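Local coordinates for PhiRv1 phage protein (Mycobacterium tuberculosis, PDB 6LG3) that is a bacterial toxin that activates a RACK1-NLRP3-gasdermin D pyroptosis and IL-1 beta immune pathway, at residues I43-G46 and A51-E54. Sequence-based numbering, arbitrary orientation. Where two conformers were deposited one is given.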
loop_
_atom_site.group_PDB
_atom_site.type_symbol
_atom_site.label_atom_id
_atom_site.label_comp_id
_atom_site.label_asym_id
_atom_site.label_seq_id
_atom_site.Cartn_x
_atom_site.Cartn_y
_atom_site.Cartn_z
ATOM N N ILE A 43 -6.098 3.814 3.620
ATOM C CA ILE A 43 -7.009 2.717 3.901
ATOM C C ILE A 43 -6.431 1.476 3.250
ATOM O O ILE A 43 -6.163 1.474 2.042
ATOM C CB ILE A 43 -8.425 2.994 3.371
ATOM C CG1 ILE A 43 -8.990 4.296 3.953
ATOM C CG2 ILE A 43 -9.338 1.807 3.655
ATOM C CD1 ILE A 43 -9.114 4.294 5.444
ATOM N N LEU A 44 -6.217 0.436 4.048
ATOM C CA LEU A 44 -5.857 -0.881 3.544
ATOM C C LEU A 44 -7.072 -1.782 3.695
ATOM O O LEU A 44 -7.658 -1.857 4.782
ATOM C CB LEU A 44 -4.652 -1.450 4.296
ATOM C CG LEU A 44 -3.316 -1.166 3.616
ATOM C CD1 LEU A 44 -2.146 -1.401 4.563
ATOM C CD2 LEU A 44 -3.198 -2.058 2.400
ATOM N N ARG A 45 -7.470 -2.440 2.610
ATOM C CA ARG A 45 -8.642 -3.304 2.667
ATOM C C ARG A 45 -8.454 -4.466 1.705
ATOM O O ARG A 45 -7.533 -4.488 0.888
ATOM C CB ARG A 45 -9.926 -2.528 2.354
ATOM C CG ARG A 45 -9.896 -1.797 1.023
ATOM C CD ARG A 45 -11.217 -1.092 0.732
ATOM N NE ARG A 45 -11.376 -0.838 -0.698
ATOM C CZ ARG A 45 -11.758 -1.761 -1.578
ATOM N NH1 ARG A 45 -12.024 -2.999 -1.178
ATOM N NH2 ARG A 45 -11.871 -1.449 -2.861
ATOM N N GLY A 46 -9.320 -5.453 1.827
ATOM C CA GLY A 46 -9.216 -6.634 0.989
ATOM C C GLY A 46 -10.571 -7.252 0.750
ATOM O O GLY A 46 -11.514 -7.051 1.523
ATOM N N ALA A 51 -6.253 -7.285 -2.590
ATOM C CA ALA A 51 -5.981 -6.293 -1.561
ATOM C C ALA A 51 -5.788 -4.939 -2.233
ATOM O O ALA A 51 -5.332 -4.861 -3.378
ATOM C CB ALA A 51 -4.734 -6.669 -0.754
ATOM N N TYR A 52 -6.147 -3.870 -1.515
ATOM C CA TYR A 52 -6.058 -2.514 -2.030
ATOM C C TYR A 52 -5.486 -1.591 -0.970
ATOM O O TYR A 52 -5.798 -1.721 0.222
ATOM C CB TYR A 52 -7.424 -1.966 -2.454
ATOM C CG TYR A 52 -8.300 -2.952 -3.187
ATOM C CD1 TYR A 52 -9.031 -3.905 -2.488
ATOM C CD2 TYR A 52 -8.419 -2.915 -4.568
ATOM C CE1 TYR A 52 -9.832 -4.801 -3.138
ATOM C CE2 TYR A 52 -9.232 -3.809 -5.232
ATOM C CZ TYR A 52 -9.937 -4.752 -4.507
ATOM O OH TYR A 52 -10.757 -5.664 -5.147
ATOM N N LEU A 53 -4.654 -0.656 -1.424
ATOM C CA LEU A 53 -4.176 0.455 -0.610
ATOM C C LEU A 53 -4.641 1.729 -1.296
ATOM O O LEU A 53 -4.264 1.994 -2.455
ATOM C CB LEU A 53 -2.651 0.435 -0.440
ATOM C CG LEU A 53 -2.039 1.484 0.509
ATOM C CD1 LEU A 53 -0.740 0.963 1.111
ATOM C CD2 LEU A 53 -1.782 2.801 -0.210
ATOM N N GLU A 54 -5.481 2.480 -0.579
ATOM C CA GLU A 54 -6.058 3.746 -1.010
ATOM C C GLU A 54 -5.453 4.898 -0.228
ATOM O O GLU A 54 -5.270 4.802 0.992
ATOM C CB GLU A 54 -7.563 3.813 -0.768
ATOM C CG GLU A 54 -8.451 2.870 -1.474
ATOM C CD GLU A 54 -9.909 3.197 -1.173
ATOM O OE1 GLU A 54 -10.154 4.213 -0.479
ATOM O OE2 GLU A 54 -10.802 2.451 -1.622
#
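R45, in the one of its two conformers described here, sets CG between its backbone N and carbonyl carbon (chi1 55°), then runs extended to NE, which carries its guanidinium across to Y52; the Y52 ring meets it with CG beside the backbone N (chi1 -41°). The two planes lie 25° apart in an off-centre cation-pi stack, R45 CZ standing 4.1 Å from the ring centroid. R45 NH1 approaches the ring rim, 3.4 Å from Y52 CD1, while R45 NH2 sits over the ring centre. At the guanidinium edge, R45 NE points almost straight at E54 OE2, but at 3.5 Å this salt-bridge hydrogen bond is weak, and the carboxylate stands nearly perpendicular to the guanidinium. Beyond the stack, Y52 OH is hydrogen-bonded to D47. Beneath these groups the antiparallel strands of the 42-46/50-55 hairpin are joined by two hydrogen-bonded pairs: I43 with E54, and R45 with Y52, whose Y52 N to R45 O bond measures 2.8 Å. On the other face L44 CD2 packs 3.8 Å from L53 CB at a non-hydrogen-bonded pair; L44, A51 and L53 rest on helix 4-22, and A51 also meets helix 65-73. Strand 50-55 also pairs with strand 58-64, making it the middle strand of the three-stranded sheet. Alongside I43, the aromatic face and, only weakly, the carboxylate would stabilise the guanidinium's charge in this conformer.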